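Local coordinates for protein transcriptional regulator, ROK family (Vibrio cholerae O1 biovar eltor, PDB 1Z05) that probably binds DNA and regulates transcription, as a zinc-containing member of the ROK family homologous to the E. coli Mlc protein, at residues 215-223 against 256-266; 290-300 against 337-345. All blocks are in the same frame, centred on the assembly; numbering follows the deposited sequence.

Contact 1. Residues 215-223 against 256-266; sequences ANDTRAWAL and VLQGRHGNIGE
Glu266 OE2, in the conformer described here, one of two modelled, is gripped by both terminal nitrogens of Arg219: NH1 at 2.8 Å and NH2 at 2.9 Å from OE2, an end-on salt bridge to a single oxygen that may be only partly occupied. The contact lies inside the ROK, actin-like ATPase fold, where strand 212-216 of one five-stranded sheet runs into helix 217-228 and meets the loop leaving strand 255-256 of the other sheet. OE2 lies near the guanidinium plane, at its edge, and is met on its anti side; the carboxylate plane is turned 90° to the guanidinium.

Arg219 gets there by bending at chi2 (93°) and chi3, which folds the chain along the 256-266 loop. Its CG rests 3.5 Å from Leu257 O and its CD 3.1 Å from Gly262 O, while NH1 makes a weak bond to Gly262 O. Ile264 N and Asn263 CA lie over one guanidinium face, and NH2 also donates to Ala248 O on strand 246-252, so the buried charged group is held from several directions.

Behind it, Asn216 caps helix 217-228: OD1 accepts from Arg219 N at 3.2 Å, in the carbonyl plane, and weakly from Thr218 N and Arg219 NH1. Its ND2 donates to Gly178 O, consistent with a fixed amide orientation. Asn216 thus closes the strand and N-caps the helix.

Further along the helix Val256 packs on the backbone, its CG1 in van der Waals contact with Arg219 O at 3.5 Å. The apolar pairing is made by its other methyl: Val256 CG2, set beside its own backbone N, lies 3.7 Å from Leu223 CB.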
ATOM      1  N   ALA A 215      -3.335  10.582 -13.886  1.00 35.89           N
ATOM      2  CA  ALA A 215      -3.676  10.014 -12.577  1.00 36.35           C
ATOM      3  C   ALA A 215      -5.075  10.393 -12.107  1.00 35.23           C
ATOM      4  O   ALA A 215      -5.649  11.397 -12.542  1.00 35.34           O
ATOM      5  CB  ALA A 215      -2.614  10.404 -11.513  1.00 35.97           C
ATOM      6  N   ASN A 216      -5.623   9.572 -11.218  1.00 35.68           N
ATOM      7  CA  ASN A 216      -6.830   9.928 -10.501  1.00 35.53           C
ATOM      8  C   ASN A 216      -6.552  11.166  -9.640  1.00 34.89           C
ATOM      9  O   ASN A 216      -5.505  11.257  -8.996  1.00 33.57           O
ATOM     10  CB  ASN A 216      -7.305   8.753  -9.643  1.00 33.56           C
ATOM     11  CG  ASN A 216      -8.405   9.140  -8.679  1.00 35.73           C
ATOM     12  OD1 ASN A 216      -8.135   9.559  -7.559  1.00 37.00           O
ATOM     13  ND2 ASN A 216      -9.656   8.977  -9.102  1.00 36.65           N
ATOM     14  N   ASP A 217      -7.496  12.104  -9.634  1.00 34.15           N
ATOM     15  CA  ASP A 217      -7.289  13.396  -8.992  1.00 34.38           C
ATOM     16  C   ASP A 217      -7.086  13.346  -7.486  1.00 35.47           C
ATOM     17  O   ASP A 217      -6.273  14.103  -6.960  1.00 35.34           O
ATOM     18  CB  ASP A 217      -8.366  14.425  -9.388  1.00 34.65           C
ATOM     19  CG  ASP A 217      -9.798  13.974  -9.055  1.00 39.05           C
ATOM     20  OD1 ASP A 217     -10.012  12.834  -8.573  1.00 40.43           O
ATOM     21  OD2 ASP A 217     -10.723  14.787  -9.285  1.00 41.61           O
ATOM     22  N   THR A 218      -7.815  12.467  -6.795  1.00 34.60           N
ATOM     23  CA  THR A 218      -7.706  12.366  -5.335  1.00 36.78           C
ATOM     24  C   THR A 218      -6.328  11.840  -4.915  1.00 35.92           C
ATOM     25  O   THR A 218      -5.722  12.327  -3.954  1.00 35.34           O
ATOM     26  CB  THR A 218      -8.838  11.490  -4.738  1.00 37.62           C
ATOM     27  OG1 THR A 218     -10.100  12.115  -5.008  1.00 40.68           O
ATOM     28  CG2 THR A 218      -8.679  11.329  -3.214  1.00 40.97           C
ATOM     29  N   ARG A 219      -5.848  10.847  -5.652  1.00 36.17           N
ATOM     30  CA  ARG A 219      -4.560  10.245  -5.387  1.00 37.80           C
ATOM     31  C   ARG A 219      -3.429  11.211  -5.682  1.00 37.19           C
ATOM     32  O   ARG A 219      -2.482  11.299  -4.905  1.00 37.11           O
ATOM     33  CB  ARG A 219      -4.397   8.940  -6.172  1.00 36.91           C
ATOM     34  CG  ARG A 219      -4.871   7.725  -5.380  1.00 46.13           C
ATOM     35  CD  ARG A 219      -6.317   7.385  -5.672  1.00 49.38           C
ATOM     36  NE  ARG A 219      -7.132   7.396  -4.462  1.00 47.24           N
ATOM     37  CZ  ARG A 219      -8.463   7.466  -4.454  1.00 46.36           C
ATOM     38  NH1 ARG A 219      -9.140   7.542  -5.584  1.00 43.84           N
ATOM     39  NH2 ARG A 219      -9.126   7.478  -3.306  1.00 50.55           N
ATOM     40  N   ALA A 220      -3.533  11.936  -6.792  1.00 36.12           N
ATOM     41  CA  ALA A 220      -2.526  12.933  -7.160  1.00 34.75           C
ATOM     42  C   ALA A 220      -2.546  14.136  -6.211  1.00 34.27           C
ATOM     43  O   ALA A 220      -1.509  14.747  -5.944  1.00 33.25           O
ATOM     44  CB  ALA A 220      -2.716  13.383  -8.607  1.00 33.33           C
ATOM     45  N   TRP A 221      -3.730  14.474  -5.708  1.00 32.52           N
ATOM     46  CA  TRP A 221      -3.862  15.519  -4.711  1.00 33.55           C
ATOM     47  C   TRP A 221      -3.166  15.124  -3.393  1.00 33.31           C
ATOM     48  O   TRP A 221      -2.470  15.937  -2.790  1.00 32.91           O
ATOM     49  CB  TRP A 221      -5.347  15.844  -4.522  1.00 34.17           C
ATOM     50  CG  TRP A 221      -5.701  16.905  -3.542  1.00 34.71           C
ATOM     51  CD1 TRP A 221      -4.869  17.830  -2.953  1.00 35.88           C
ATOM     52  CD2 TRP A 221      -7.015  17.181  -3.053  1.00 36.80           C
ATOM     53  NE1 TRP A 221      -5.588  18.634  -2.100  1.00 34.79           N
ATOM     54  CE2 TRP A 221      -6.908  18.264  -2.147  1.00 36.19           C
ATOM     55  CE3 TRP A 221      -8.275  16.607  -3.280  1.00 37.42           C
ATOM     56  CZ2 TRP A 221      -8.023  18.789  -1.470  1.00 34.76           C
ATOM     57  CZ3 TRP A 221      -9.384  17.131  -2.605  1.00 37.56           C
ATOM     58  CH2 TRP A 221      -9.246  18.213  -1.716  1.00 36.67           C
ATOM     59  N   ALA A 222      -3.326  13.879  -2.956  1.00 34.03           N
ATOM     60  CA  ALA A 222      -2.610  13.417  -1.756  1.00 34.51           C
ATOM     61  C   ALA A 222      -1.091  13.567  -1.933  1.00 35.20           C
ATOM     62  O   ALA A 222      -0.395  13.959  -1.002  1.00 34.02           O
ATOM     63  CB  ALA A 222      -2.976  11.983  -1.421  1.00 34.27           C
ATOM     64  N   LEU A 223      -0.594  13.256  -3.132  1.00 36.36           N
ATOM     65  CA  LEU A 223       0.824  13.477  -3.473  1.00 35.59           C
ATOM     66  C   LEU A 223       1.246  14.942  -3.447  1.00 35.52           C
ATOM     67  O   LEU A 223       2.336  15.254  -2.964  1.00 34.80           O
ATOM     68  CB  LEU A 223       1.163  12.846  -4.832  1.00 36.62           C
ATOM     69  CG  LEU A 223       2.637  12.833  -5.281  1.00 36.61           C
ATOM     70  CD1 LEU A 223       3.515  12.024  -4.326  1.00 38.66           C
ATOM     71  CD2 LEU A 223       2.787  12.314  -6.704  1.00 36.39           C
ATOM     72  N   VAL A 256       2.053   7.482  -2.624  1.00 42.29           N
ATOM     73  CA  VAL A 256       0.605   7.315  -2.623  1.00 41.64           C
ATOM     74  C   VAL A 256       0.234   5.928  -3.137  1.00 41.76           C
ATOM     75  O   VAL A 256       0.802   5.457  -4.125  1.00 40.20           O
ATOM     76  CB  VAL A 256      -0.068   8.385  -3.504  1.00 42.54           C
ATOM     77  CG1 VAL A 256      -1.583   8.230  -3.498  1.00 39.41           C
ATOM     78  CG2 VAL A 256       0.326   9.777  -3.015  1.00 44.63           C
ATOM     79  N   LEU A 257      -0.716   5.283  -2.465  1.00 41.47           N
ATOM     80  CA  LEU A 257      -1.301   4.041  -2.972  1.00 42.26           C
ATOM     81  C   LEU A 257      -2.320   4.350  -4.059  1.00 43.97           C
ATOM     82  O   LEU A 257      -3.300   5.067  -3.826  1.00 44.11           O
ATOM     83  CB  LEU A 257      -1.962   3.234  -1.855  1.00 42.35           C
ATOM     84  CG  LEU A 257      -1.125   2.869  -0.624  1.00 42.69           C
ATOM     85  CD1 LEU A 257      -1.945   1.996   0.316  1.00 39.57           C
ATOM     86  CD2 LEU A 257       0.176   2.161  -1.015  1.00 45.28           C
ATOM     87  N   GLN A 258      -2.078   3.820  -5.250  1.00 44.15           N
ATOM     88  CA  GLN A 258      -2.943   4.097  -6.385  1.00 45.90           C
ATOM     89  C   GLN A 258      -3.724   2.862  -6.792  1.00 45.54           C
ATOM     90  O   GLN A 258      -4.940   2.923  -6.924  1.00 46.80           O
ATOM     91  CB  GLN A 258      -2.156   4.671  -7.570  1.00 44.27           C
ATOM     92  CG  GLN A 258      -1.750   6.139  -7.390  1.00 48.24           C
ATOM     93  CD  GLN A 258      -1.171   6.777  -8.644  1.00 49.37           C
ATOM     94  OE1 GLN A 258      -0.613   6.098  -9.503  1.00 58.49           O
ATOM     95  NE2 GLN A 258      -1.292   8.094  -8.745  1.00 55.00           N
ATOM     96  N   GLY A 259      -3.024   1.744  -6.968  1.00 44.77           N
ATOM     97  CA  GLY A 259      -3.625   0.526  -7.484  1.00 45.29           C
ATOM     98  C   GLY A 259      -3.736   0.607  -8.994  1.00 45.90           C
ATOM     99  O   GLY A 259      -3.541   1.674  -9.581  1.00 46.22           O
ATOM    100  N   ARG A 260      -4.052  -0.530  -9.608  1.00 45.87           N
ATOM    101  CA  ARG A 260      -4.259  -0.658 -11.052  1.00 46.17           C
ATOM    102  C   ARG A 260      -5.397   0.217 -11.596  1.00 44.84           C
ATOM    103  O   ARG A 260      -5.422   0.534 -12.787  1.00 44.90           O
ATOM    104  CB  ARG A 260      -4.508  -2.137 -11.417  1.00 46.47           C
ATOM    105  CG  ARG A 260      -5.815  -2.741 -10.842  1.00 48.34           C
ATOM    106  CD  ARG A 260      -5.744  -4.274 -10.744  1.00 47.68           C
ATOM    107  NE  ARG A 260      -7.028  -4.899 -10.404  1.00 49.48           N
ATOM    108  CZ  ARG A 260      -7.501  -5.064  -9.165  1.00 49.54           C
ATOM    109  NH1 ARG A 260      -6.811  -4.642  -8.113  1.00 49.13           N
ATOM    110  NH2 ARG A 260      -8.681  -5.651  -8.975  1.00 46.97           N
ATOM    111  N   HIS A 261      -6.342   0.588 -10.735  1.00 43.09           N
ATOM    112  CA  HIS A 261      -7.487   1.387 -11.165  1.00 42.21           C
ATOM    113  C   HIS A 261      -7.542   2.760 -10.488  1.00 41.38           C
ATOM    114  O   HIS A 261      -8.523   3.493 -10.638  1.00 40.25           O
ATOM    115  CB  HIS A 261      -8.803   0.621 -10.952  1.00 43.46           C
ATOM    116  CG  HIS A 261      -8.897  -0.666 -11.722  1.00 46.87           C
ATOM    117  ND1 HIS A 261      -9.686  -1.721 -11.313  1.00 51.14           N
ATOM    118  CD2 HIS A 261      -8.298  -1.068 -12.870  1.00 50.10           C
ATOM    119  CE1 HIS A 261      -9.575  -2.714 -12.179  1.00 53.01           C
ATOM    120  NE2 HIS A 261      -8.739  -2.344 -13.133  1.00 52.24           N
ATOM    121  N   GLY A 262      -6.486   3.110  -9.754  1.00 39.26           N
ATOM    122  CA  GLY A 262      -6.387   4.421  -9.110  1.00 40.77           C
ATOM    123  C   GLY A 262      -7.476   4.680  -8.086  1.00 41.21           C
ATOM    124  O   GLY A 262      -7.879   5.827  -7.880  1.00 40.92           O
ATOM    125  N   ASN A 263      -7.950   3.605  -7.451  1.00 40.40           N
ATOM    126  CA  ASN A 263      -9.112   3.655  -6.574  1.00 39.67           C
ATOM    127  C   ASN A 263      -8.845   3.136  -5.154  1.00 39.99           C
ATOM    128  O   ASN A 263      -9.793   2.915  -4.382  1.00 39.85           O
ATOM    129  CB  ASN A 263     -10.269   2.869  -7.206  1.00 40.87           C
ATOM    130  CG  ASN A 263      -9.940   1.393  -7.412  1.00 41.33           C
ATOM    131  OD1 ASN A 263      -8.795   0.961  -7.240  1.00 41.76           O
ATOM    132  ND2 ASN A 263     -10.946   0.618  -7.799  1.00 38.45           N
ATOM    133  N   ILE A 264      -7.573   2.940  -4.804  1.00 38.20           N
ATOM    134  CA  ILE A 264      -7.253   2.526  -3.434  1.00 39.46           C
ATOM    135  C   ILE A 264      -7.650   3.650  -2.484  1.00 39.05           C
ATOM    136  O   ILE A 264      -7.193   4.785  -2.617  1.00 40.01           O
ATOM    137  CB  ILE A 264      -5.755   2.128  -3.234  1.00 38.99           C
ATOM    138  CG1 ILE A 264      -5.338   1.004  -4.192  1.00 38.97           C
ATOM    139  CG2 ILE A 264      -5.479   1.732  -1.780  1.00 39.27           C
ATOM    140  CD1 ILE A 264      -6.079  -0.300  -4.008  1.00 44.06           C
ATOM    141  N   GLY A 265      -8.516   3.333  -1.532  1.00 39.65           N
ATOM    142  CA  GLY A 265      -8.958   4.341  -0.580  1.00 38.68           C
ATOM    143  C   GLY A 265     -10.359   4.877  -0.805  1.00 38.28           C
ATOM    144  O   GLY A 265     -10.786   5.790  -0.106  1.00 39.21           O
ATOM    145  N   GLU A 266     -11.078   4.323  -1.779  0.60 38.06           N
ATOM    146  CA  GLU A 266     -12.454   4.756  -2.021  0.60 38.60           C
ATOM    147  C   GLU A 266     -13.360   4.404  -0.837  0.60 38.81           C
ATOM    148  O   GLU A 266     -13.452   3.241  -0.437  0.60 38.94           O
ATOM    149  CB  GLU A 266     -13.000   4.182  -3.328  0.60 39.26           C
ATOM    150  CG  GLU A 266     -12.484   4.898  -4.571  0.60 41.07           C
ATOM    151  CD  GLU A 266     -12.687   6.409  -4.508  0.60 44.16           C
ATOM    152  OE1 GLU A 266     -13.846   6.859  -4.366  0.60 46.78           O
ATOM    153  OE2 GLU A 266     -11.684   7.143  -4.595  0.60 43.73           O
TER

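Contact 2. Residues 290-300 against 337-345. With SO4 (sulfate ion), chain H.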
ATOM      1  N   VAL A 290     -25.133   9.516   2.894  1.00 40.20           N
ATOM      2  CA  VAL A 290     -25.251  10.474   3.982  1.00 40.63           C
ATOM      3  C   VAL A 290     -24.174  11.570   3.936  1.00 42.09           C
ATOM      4  O   VAL A 290     -24.252  12.550   4.683  1.00 42.51           O
ATOM      5  CB  VAL A 290     -25.210   9.778   5.391  1.00 40.27           C
ATOM      6  CG1 VAL A 290     -26.355   8.800   5.572  1.00 40.48           C
ATOM      7  CG2 VAL A 290     -23.865   9.073   5.631  1.00 40.53           C
ATOM      8  N   ALA A 291     -23.167  11.406   3.080  1.00 40.96           N
ATOM      9  CA  ALA A 291     -21.990  12.272   3.157  1.00 41.03           C
ATOM     10  C   ALA A 291     -21.564  12.925   1.843  1.00 40.98           C
ATOM     11  O   ALA A 291     -20.651  13.752   1.821  1.00 42.63           O
ATOM     12  CB  ALA A 291     -20.826  11.529   3.801  1.00 40.14           C
ATOM     13  N   SER A 292     -22.230  12.569   0.754  1.00 42.04           N
ATOM     14  CA  SER A 292     -22.001  13.222  -0.530  1.00 42.25           C
ATOM     15  C   SER A 292     -22.574  14.636  -0.443  1.00 42.91           C
ATOM     16  O   SER A 292     -23.413  14.908   0.430  1.00 41.21           O
ATOM     17  CB  SER A 292     -22.700  12.448  -1.643  1.00 42.70           C
ATOM     18  OG  SER A 292     -24.112  12.570  -1.549  1.00 43.52           O
ATOM     19  N   SER A 293     -22.120  15.519  -1.333  0.50 42.50           N
ATOM     20  CA  SER A 293     -22.619  16.898  -1.394  0.50 42.68           C
ATOM     21  C   SER A 293     -24.135  16.935  -1.563  0.50 42.45           C
ATOM     22  O   SER A 293     -24.818  17.726  -0.913  0.50 42.57           O
ATOM     23  CB  SER A 293     -21.937  17.681  -2.524  0.50 42.55           C
ATOM     24  OG  SER A 293     -22.008  16.977  -3.753  0.50 43.10           O
ATOM     25  N   GLN A 294     -24.645  16.065  -2.431  1.00 42.34           N
ATOM     26  CA  GLN A 294     -26.085  15.940  -2.680  1.00 42.57           C
ATOM     27  C   GLN A 294     -26.861  15.472  -1.443  1.00 42.00           C
ATOM     28  O   GLN A 294     -27.935  15.998  -1.148  1.00 41.79           O
ATOM     29  CB  GLN A 294     -26.342  15.004  -3.868  1.00 43.41           C
ATOM     30  CG  GLN A 294     -27.811  14.838  -4.282  1.00 45.82           C
ATOM     31  CD  GLN A 294     -28.376  16.057  -4.996  1.00 51.02           C
ATOM     32  OE1 GLN A 294     -28.711  17.067  -4.370  1.00 53.60           O
ATOM     33  NE2 GLN A 294     -28.504  15.959  -6.313  1.00 55.31           N
ATOM     34  N   ALA A 295     -26.316  14.491  -0.721  1.00 40.86           N
ATOM     35  CA  ALA A 295     -26.977  13.950   0.466  1.00 40.33           C
ATOM     36  C   ALA A 295     -27.114  14.993   1.587  1.00 39.90           C
ATOM     37  O   ALA A 295     -28.124  15.021   2.290  1.00 39.53           O
ATOM     38  CB  ALA A 295     -26.242  12.696   0.979  1.00 40.60           C
ATOM     39  N   ILE A 296     -26.096  15.836   1.747  0.50 40.03           N
ATOM     40  CA  ILE A 296     -26.130  16.908   2.749  0.50 40.52           C
ATOM     41  C   ILE A 296     -27.200  17.947   2.397  0.50 40.70           C
ATOM     42  O   ILE A 296     -28.034  18.301   3.239  0.50 40.30           O
ATOM     43  CB  ILE A 296     -24.738  17.570   2.922  0.50 40.32           C
ATOM     44  CG1 ILE A 296     -23.720  16.560   3.479  0.50 40.71           C
ATOM     45  CG2 ILE A 296     -24.818  18.826   3.802  0.50 40.58           C
ATOM     46  CD1 ILE A 296     -24.131  15.880   4.783  0.50 40.32           C
ATOM     47  N   ARG A 297     -27.176  18.417   1.151  1.00 41.01           N
ATOM     48  CA  ARG A 297     -28.192  19.363   0.645  1.00 42.65           C
ATOM     49  C   ARG A 297     -29.608  18.801   0.782  1.00 42.39           C
ATOM     50  O   ARG A 297     -30.524  19.505   1.209  1.00 42.25           O
ATOM     51  CB  ARG A 297     -27.914  19.755  -0.812  1.00 41.78           C
ATOM     52  CG  ARG A 297     -26.608  20.516  -1.017  1.00 44.90           C
ATOM     53  CD  ARG A 297     -26.480  21.096  -2.436  1.00 46.56           C
ATOM     54  NE  ARG A 297     -26.757  20.119  -3.494  1.00 55.51           N
ATOM     55  CZ  ARG A 297     -25.835  19.509  -4.236  1.00 56.93           C
ATOM     56  NH1 ARG A 297     -24.541  19.760  -4.061  1.00 58.46           N
ATOM     57  NH2 ARG A 297     -26.213  18.641  -5.167  1.00 59.02           N
ATOM     58  N   ASP A 298     -29.772  17.528   0.432  1.00 43.07           N
ATOM     59  CA  ASP A 298     -31.053  16.837   0.583  1.00 43.25           C
ATOM     60  C   ASP A 298     -31.529  16.738   2.036  1.00 41.93           C
ATOM     61  O   ASP A 298     -32.728  16.786   2.290  1.00 41.89           O
ATOM     62  CB  ASP A 298     -30.985  15.432  -0.026  1.00 44.51           C
ATOM     63  CG  ASP A 298     -31.015  15.437  -1.553  1.00 48.55           C
ATOM     64  OD1 ASP A 298     -31.160  16.516  -2.173  1.00 52.60           O
ATOM     65  OD2 ASP A 298     -30.892  14.338  -2.140  1.00 52.86           O
ATOM     66  N   GLN A 299     -30.597  16.577   2.977  1.00 41.18           N
ATOM     67  CA  GLN A 299     -30.935  16.502   4.401  1.00 41.10           C
ATOM     68  C   GLN A 299     -31.487  17.835   4.890  1.00 39.02           C
ATOM     69  O   GLN A 299     -32.506  17.882   5.575  1.00 38.11           O
ATOM     70  CB  GLN A 299     -29.709  16.132   5.235  1.00 42.23           C
ATOM     71  CG  GLN A 299     -29.437  14.642   5.337  1.00 47.33           C
ATOM     72  CD  GLN A 299     -28.077  14.347   5.941  1.00 54.16           C
ATOM     73  OE1 GLN A 299     -27.688  14.948   6.948  1.00 60.07           O
ATOM     74  NE2 GLN A 299     -27.346  13.417   5.330  1.00 52.15           N
ATOM     75  N   VAL A 300     -30.792  18.906   4.524  1.00 38.07           N
ATOM     76  CA  VAL A 300     -31.183  20.268   4.863  1.00 38.51           C
ATOM     77  C   VAL A 300     -32.572  20.549   4.286  1.00 37.31           C
ATOM     78  O   VAL A 300     -33.464  20.996   5.002  1.00 36.70           O
ATOM     79  CB  VAL A 300     -30.126  21.286   4.338  1.00 38.82           C
ATOM     80  CG1 VAL A 300     -30.632  22.727   4.444  1.00 40.23           C
ATOM     81  CG2 VAL A 300     -28.822  21.122   5.101  1.00 37.92           C
ATOM     82  N   VAL A 337     -26.534  19.621  11.100  1.00 33.41           N
ATOM     83  CA  VAL A 337     -26.257  18.910   9.844  1.00 33.44           C
ATOM     84  C   VAL A 337     -24.744  18.666   9.661  1.00 33.50           C
ATOM     85  O   VAL A 337     -24.325  17.556   9.332  1.00 34.93           O
ATOM     86  CB  VAL A 337     -26.872  19.662   8.632  1.00 33.57           C
ATOM     87  CG1 VAL A 337     -26.396  19.078   7.295  1.00 33.02           C
ATOM     88  CG2 VAL A 337     -28.399  19.634   8.707  1.00 32.24           C
ATOM     89  N   ILE A 338     -23.929  19.689   9.896  1.00 34.13           N
ATOM     90  CA  ILE A 338     -22.465  19.536   9.814  1.00 34.25           C
ATOM     91  C   ILE A 338     -21.890  18.562  10.857  1.00 33.13           C
ATOM     92  O   ILE A 338     -20.942  17.807  10.570  1.00 31.13           O
ATOM     93  CB  ILE A 338     -21.734  20.919   9.861  1.00 35.08           C
ATOM     94  CG1 ILE A 338     -22.084  21.766   8.621  1.00 35.38           C
ATOM     95  CG2 ILE A 338     -20.219  20.751   9.962  1.00 35.19           C
ATOM     96  CD1 ILE A 338     -21.957  21.025   7.293  1.00 41.45           C
ATOM     97  N   GLN A 339     -22.443  18.589  12.069  1.00 33.73           N
ATOM     98  CA  GLN A 339     -22.004  17.670  13.131  1.00 34.34           C
ATOM     99  C   GLN A 339     -22.325  16.223  12.768  1.00 34.31           C
ATOM    100  O   GLN A 339     -21.480  15.349  12.927  1.00 35.39           O
ATOM    101  CB  GLN A 339     -22.571  18.064  14.509  1.00 33.27           C
ATOM    102  CG  GLN A 339     -21.966  19.357  15.042  1.00 33.91           C
ATOM    103  CD  GLN A 339     -22.656  19.877  16.291  1.00 35.19           C
ATOM    104  OE1 GLN A 339     -23.814  19.544  16.565  1.00 37.49           O
ATOM    105  NE2 GLN A 339     -21.950  20.710  17.046  1.00 33.50           N
ATOM    106  N   GLN A 340     -23.530  15.985  12.259  0.60 34.82           N
ATOM    107  CA  GLN A 340     -23.926  14.657  11.793  0.60 36.09           C
ATOM    108  C   GLN A 340     -23.012  14.140  10.674  0.60 35.60           C
ATOM    109  O   GLN A 340     -22.622  12.974  10.670  0.60 35.16           O
ATOM    110  CB  GLN A 340     -25.384  14.671  11.330  0.60 37.24           C
ATOM    111  CG  GLN A 340     -25.937  13.299  10.995  0.60 38.15           C
ATOM    112  CD  GLN A 340     -27.383  13.342  10.532  0.60 39.57           C
ATOM    113  OE1 GLN A 340     -28.229  13.999  11.141  0.60 44.71           O
ATOM    114  NE2 GLN A 340     -27.672  12.629   9.450  0.60 42.80           N
ATOM    115  N   LEU A 341     -22.681  15.020   9.731  1.00 35.51           N
ATOM    116  CA  LEU A 341     -21.709  14.717   8.679  1.00 35.79           C
ATOM    117  C   LEU A 341     -20.362  14.303   9.281  1.00 34.97           C
ATOM    118  O   LEU A 341     -19.784  13.296   8.872  1.00 36.01           O
ATOM    119  CB  LEU A 341     -21.513  15.924   7.755  1.00 34.50           C
ATOM    120  CG  LEU A 341     -20.414  15.812   6.688  1.00 36.17           C
ATOM    121  CD1 LEU A 341     -20.680  14.685   5.701  1.00 34.87           C
ATOM    122  CD2 LEU A 341     -20.272  17.136   5.944  1.00 37.15           C
ATOM    123  N   GLY A 342     -19.874  15.088  10.239  1.00 35.06           N
ATOM    124  CA  GLY A 342     -18.638  14.787  10.963  1.00 33.97           C
ATOM    125  C   GLY A 342     -18.620  13.431  11.644  1.00 35.60           C
ATOM    126  O   GLY A 342     -17.603  12.743  11.643  1.00 35.39           O
ATOM    127  N   ARG A 343     -19.749  13.037  12.229  1.00 36.37           N
ATOM    128  CA  ARG A 343     -19.854  11.725  12.860  1.00 36.56           C
ATOM    129  C   ARG A 343     -19.658  10.584  11.863  1.00 37.83           C
ATOM    130  O   ARG A 343     -18.916   9.635  12.132  1.00 37.09           O
ATOM    131  CB  ARG A 343     -21.169  11.588  13.649  1.00 36.35           C
ATOM    132  CG  ARG A 343     -21.174  12.478  14.911  1.00 35.41           C
ATOM    133  CD  ARG A 343     -22.273  12.119  15.908  1.00 36.02           C
ATOM    134  NE  ARG A 343     -23.610  12.300  15.335  1.00 36.16           N
ATOM    135  CZ  ARG A 343     -24.275  13.453  15.324  1.00 36.90           C
ATOM    136  NH1 ARG A 343     -23.741  14.545  15.862  1.00 36.31           N
ATOM    137  NH2 ARG A 343     -25.482  13.511  14.788  1.00 34.07           N
ATOM    138  N   TYR A 344     -20.298  10.703  10.703  1.00 38.55           N
ATOM    139  CA  TYR A 344     -20.171   9.704   9.650  1.00 39.56           C
ATOM    140  C   TYR A 344     -18.768   9.671   9.035  1.00 39.27           C
ATOM    141  O   TYR A 344     -18.225   8.595   8.792  1.00 38.30           O
ATOM    142  CB  TYR A 344     -21.225   9.933   8.572  1.00 39.78           C
ATOM    143  CG  TYR A 344     -22.622   9.490   8.961  1.00 41.39           C
ATOM    144  CD1 TYR A 344     -22.867   8.181   9.379  1.00 39.93           C
ATOM    145  CD2 TYR A 344     -23.703  10.366   8.864  1.00 41.88           C
ATOM    146  CE1 TYR A 344     -24.154   7.761   9.720  1.00 45.11           C
ATOM    147  CE2 TYR A 344     -24.997   9.953   9.191  1.00 45.36           C
ATOM    148  CZ  TYR A 344     -25.211   8.653   9.618  1.00 45.38           C
ATOM    149  OH  TYR A 344     -26.479   8.235   9.947  1.00 49.67           O
ATOM    150  N   LEU A 345     -18.201  10.847   8.781  1.00 38.17           N
ATOM    151  CA  LEU A 345     -16.816  10.951   8.305  1.00 38.66           C
ATOM    152  C   LEU A 345     -15.833  10.394   9.331  1.00 38.07           C
ATOM    153  O   LEU A 345     -14.902   9.683   8.971  1.00 38.18           O
ATOM    154  CB  LEU A 345     -16.450  12.399   7.967  1.00 38.20           C
ATOM    155  CG  LEU A 345     -17.180  13.006   6.774  1.00 39.11           C
ATOM    156  CD1 LEU A 345     -16.823  14.484   6.659  1.00 41.23           C
ATOM    157  CD2 LEU A 345     -16.869  12.249   5.482  1.00 43.79           C
TER
HETATM  158  S   SO4 H 412     -24.785   9.293  13.826  0.50 65.06           S
HETATM  159  O1  SO4 H 412     -23.603   8.743  13.164  0.50 63.22           O
HETATM  160  O2  SO4 H 412     -24.444   9.670  15.194  0.50 64.55           O
HETATM  161  O3  SO4 H 412     -25.261  10.469  13.104  0.50 63.37           O
HETATM  162  O4  SO4 H 412     -25.837   8.280  13.855  0.50 64.72           O
HETATM  163  O   HOH W   1     -25.154  13.047   7.283  1.00 44.80           O
HETATM  164  O   HOH W   2     -25.492  15.690   7.951  1.00 36.34           O
HETATM  165  O   HOH W   3     -29.273  15.911   9.275  1.00 41.52           O
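Val290 lays its CG2 over one face of the Tyr344 ring, 3.7 Å from the centroid, in a CH-pi contact at the start of a helix-helix packing in the ROK domain. Helices 293-300 and 337-345 run roughly antiparallel, at 142°, with their axes 10.9 Å apart at closest approach.

The tight part is apolar, the Tyr344 ring included. Ala291 CB meets Leu341 CD1 at 3.7 Å. In the conformer described, one of two, Ile296 CD1 meets Leu341 CD1 and its CG2 meets Val337 CG1, both at 3.8 Å. Val300 crosses Val337 at about a right angle, CG2 3.9 Å from CG1. With chi1 at 170°, Val337 CG1 lies anti to its backbone N and fits between Ile296 and Val300.

The polar side is looser, bridged by ordered waters. Gln299 and Gln340 approach from opposite directions with nearly parallel amides, but they are joined through water rather than directly. One water bonds Val290 O and accepts from Gln299 NE2, which itself bonds Val290 O at 3.3 Å. Another links Gln299 OE1 to Gln340 OE1 in one of two Gln340 conformers.

A sulfate, probably from the crystallisation liquor, places O1 over the Tyr344 face opposite Val290, while Arg343 NE donates to sulfate O2 at 2.8 Å.

Contact 1 closes and contact 2 opens on either side of the zinc-binding segment in the sequence, since the metal ligands His269, Cys279, Cys281 and Cys286 fall between Glu266 and Val290. The Glu266 side chain is about 6 Å from that of His269 and about 10 Å from a bound zinc ion; the Val290 side chain is about 8 Å from that of Cys286 and about 11 Å from a bound zinc ion. Neither contact supplies a ligand. Strand 246-252 also joins them: Ala248 O accepts from Arg219 NH2 of contact 1, while Leu246 touches Ala291 and Leu345 of contact 2. Their centres are 24 Å apart and their nearest atoms about 10 Å. The second subunit reaches contact 1 alone.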